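Local coordinates for protein ficolin-3 (Homo sapiens, PDB 2J5Z) that binds galactose and calcium through its fibrinogen-like domain and probably recognises sugars on microbes in innate immunity, at residues 54-59 with 82-87. Sequence-based numbering, arbitrary orientation.
Sequences VFQRRQ and EFWLGN
Gln56 and Arg57 pair with Trp84 and Phe83 in a short antiparallel bridge that adds strand 83-84 to strand 52-58, a buried contact in the antiparallel sheet of the fibrinogen-like domain and a worked example of backbone bonds setting a register across which side chains of both faces pack. Arg57 N donates to Phe83 O (3.2 Å), the return bond from Phe83 N to Arg57 O is weak, and Leu85 N reaches Phe55 O at 2.9 Å just before helix 87-94. Phe55 and Gln56 form a classic beta bulge opposite Met218 of strand 215-220. From the bulge, the Phe55 ring turns its edge to the face of Trp84, planes 81° apart, while Gln56 CG meets the indole edge at CE3 (3.5 Å). With CG between backbone N and carbonyl carbon (chi1 60°), Phe83 swings back over strand 52-58: its edge meets Val54 O, Arg57 CB lies over one face, and Phe83 CE2 lies over the guanidinium face of Arg57, whose NE bonds Ser81 O and NH1 forms a salt bridge to Glu80 of a third subunit, another copy of this protein. At the far end Glu82 OE2 takes the Gln59 N-H almost straight (2.6 Å, 171°) on its anti lone pair, and also accepts from Asp60 and Gly61. Arg58 NH1 bonds Gly187 O; its NH2 meets Glu82 OE1 through a water, while NE stays 4.0 Å from Glu82 OE2, beyond a salt bridge. So many donors around one buried carboxylate would be expected to stabilise its negative charge. The same bonds tie the turn after strand 52-58 to the start of strand 83-84.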
loop_
_atom_site.group_PDB
_atom_site.type_symbol
_atom_site.label_atom_id
_atom_site.label_comp_id
_atom_site.label_asym_id
_atom_site.label_seq_id
_atom_site.Cartn_x
_atom_site.Cartn_y
_atom_site.Cartn_z
ATOM N N VAL A 54 9.019 10.932 5.335
ATOM C CA VAL A 54 7.722 11.327 5.863
ATOM C C VAL A 54 7.495 10.629 7.185
ATOM O O VAL A 54 7.410 9.394 7.227
ATOM C CB VAL A 54 6.587 10.959 4.894
ATOM C CG1 VAL A 54 5.209 11.401 5.455
ATOM C CG2 VAL A 54 6.863 11.575 3.505
ATOM N N PHE A 55 7.390 11.403 8.264
ATOM C CA PHE A 55 7.287 10.777 9.586
ATOM C C PHE A 55 5.903 10.881 10.226
ATOM O O PHE A 55 5.660 10.280 11.269
ATOM C CB PHE A 55 8.382 11.285 10.552
ATOM C CG PHE A 55 8.272 12.757 10.940
ATOM C CD1 PHE A 55 7.536 13.151 12.057
ATOM C CD2 PHE A 55 8.968 13.727 10.225
ATOM C CE1 PHE A 55 7.445 14.505 12.424
ATOM C CE2 PHE A 55 8.900 15.081 10.592
ATOM C CZ PHE A 55 8.142 15.465 11.700
ATOM N N GLN A 56 5.019 11.679 9.625
ATOM C CA GLN A 56 3.632 11.798 10.108
ATOM C C GLN A 56 2.714 12.008 8.911
ATOM O O GLN A 56 3.075 12.691 7.965
ATOM C CB GLN A 56 3.490 12.969 11.089
ATOM C CG GLN A 56 2.127 13.025 11.824
ATOM C CD GLN A 56 1.127 14.026 11.228
ATOM O OE1 GLN A 56 1.181 14.369 10.049
ATOM N NE2 GLN A 56 0.205 14.485 12.058
ATOM N N ARG A 57 1.530 11.401 8.946
ATOM C CA ARG A 57 0.610 11.559 7.844
ATOM C C ARG A 57 -0.803 11.412 8.389
ATOM O O ARG A 57 -1.079 10.473 9.135
ATOM C CB ARG A 57 0.912 10.504 6.771
ATOM C CG ARG A 57 0.148 10.630 5.485
ATOM C CD ARG A 57 0.855 9.828 4.376
ATOM N NE ARG A 57 0.709 8.385 4.550
ATOM C CZ ARG A 57 1.204 7.481 3.710
ATOM N NH1 ARG A 57 1.897 7.868 2.648
ATOM N NH2 ARG A 57 1.015 6.189 3.931
ATOM N N ARG A 58 -1.664 12.366 8.034
ATOM C CA ARG A 58 -3.116 12.317 8.325
ATOM C C ARG A 58 -3.861 12.357 6.994
ATOM O O ARG A 58 -3.466 13.095 6.102
ATOM C CB ARG A 58 -3.539 13.529 9.147
ATOM C CG ARG A 58 -2.821 13.703 10.479
ATOM C CD ARG A 58 -2.839 12.456 11.341
ATOM N NE ARG A 58 -4.147 12.168 11.969
ATOM C CZ ARG A 58 -4.666 12.817 13.008
ATOM N NH1 ARG A 58 -4.044 13.868 13.553
ATOM N NH2 ARG A 58 -5.844 12.427 13.498
ATOM N N GLN A 59 -4.937 11.579 6.859
ATOM C CA GLN A 59 -5.577 11.382 5.547
ATOM C C GLN A 59 -7.080 11.098 5.602
ATOM O O GLN A 59 -7.819 11.520 4.716
ATOM C CB GLN A 59 -4.931 10.201 4.801
ATOM C CG GLN A 59 -3.437 10.244 4.678
ATOM C CD GLN A 59 -2.921 9.326 3.608
ATOM O OE1 GLN A 59 -1.999 9.679 2.867
ATOM N NE2 GLN A 59 -3.517 8.146 3.499
ATOM N N GLU A 82 -2.411 6.319 7.797
ATOM C CA GLU A 82 -1.973 7.313 8.772
ATOM C C GLU A 82 -0.989 6.722 9.774
ATOM O O GLU A 82 -1.142 5.573 10.188
ATOM C CB GLU A 82 -3.189 7.867 9.495
ATOM C CG GLU A 82 -4.240 8.432 8.551
ATOM C CD GLU A 82 -5.390 9.066 9.300
ATOM O OE1 GLU A 82 -5.841 8.482 10.304
ATOM O OE2 GLU A 82 -5.816 10.167 8.906
ATOM N N PHE A 83 0.026 7.505 10.153
ATOM C CA PHE A 83 0.997 7.026 11.135
ATOM C C PHE A 83 1.789 8.141 11.807
ATOM O O PHE A 83 1.794 9.289 11.348
ATOM C CB PHE A 83 1.994 6.058 10.482
ATOM C CG PHE A 83 2.771 6.670 9.359
ATOM C CD1 PHE A 83 3.942 7.376 9.610
ATOM C CD2 PHE A 83 2.332 6.539 8.043
ATOM C CE1 PHE A 83 4.651 7.942 8.572
ATOM C CE2 PHE A 83 3.039 7.089 7.006
ATOM C CZ PHE A 83 4.190 7.802 7.256
ATOM N N TRP A 84 2.433 7.772 12.914
ATOM C CA TRP A 84 3.471 8.581 13.561
ATOM C C TRP A 84 4.694 7.666 13.673
ATOM O O TRP A 84 4.611 6.591 14.269
ATOM C CB TRP A 84 2.999 9.025 14.954
ATOM C CG TRP A 84 4.045 9.774 15.727
ATOM C CD1 TRP A 84 4.874 9.275 16.698
ATOM C CD2 TRP A 84 4.381 11.158 15.577
ATOM N NE1 TRP A 84 5.701 10.280 17.170
ATOM C CE2 TRP A 84 5.408 11.444 16.503
ATOM C CE3 TRP A 84 3.893 12.188 14.765
ATOM C CZ2 TRP A 84 5.974 12.722 16.626
ATOM C CZ3 TRP A 84 4.452 13.463 14.892
ATOM C CH2 TRP A 84 5.477 13.714 15.811
ATOM N N LEU A 85 5.836 8.073 13.118
ATOM C CA LEU A 85 6.985 7.172 13.013
ATOM C C LEU A 85 7.532 6.756 14.382
ATOM O O LEU A 85 8.047 5.642 14.540
ATOM C CB LEU A 85 8.111 7.840 12.210
ATOM C CG LEU A 85 9.328 6.972 11.901
ATOM C CD1 LEU A 85 8.971 5.788 11.008
ATOM C CD2 LEU A 85 10.402 7.851 11.226
ATOM N N GLY A 86 7.422 7.660 15.355
ATOM C CA GLY A 86 7.890 7.411 16.720
ATOM C C GLY A 86 8.974 8.368 17.180
ATOM O O GLY A 86 9.931 8.629 16.465
ATOM N N ASN A 87 8.827 8.881 18.392
ATOM C CA ASN A 87 9.763 9.874 18.905
ATOM C C ASN A 87 11.175 9.343 19.072
ATOM O O ASN A 87 12.148 10.049 18.788
ATOM C CB ASN A 87 9.255 10.436 20.232
ATOM C CG ASN A 87 8.002 11.268 20.068
ATOM O OD1 ASN A 87 7.676 11.712 18.970
ATOM N ND2 ASN A 87 7.292 11.481 21.165
HETATM O O HOH W 1 -6.658 9.981 12.300
#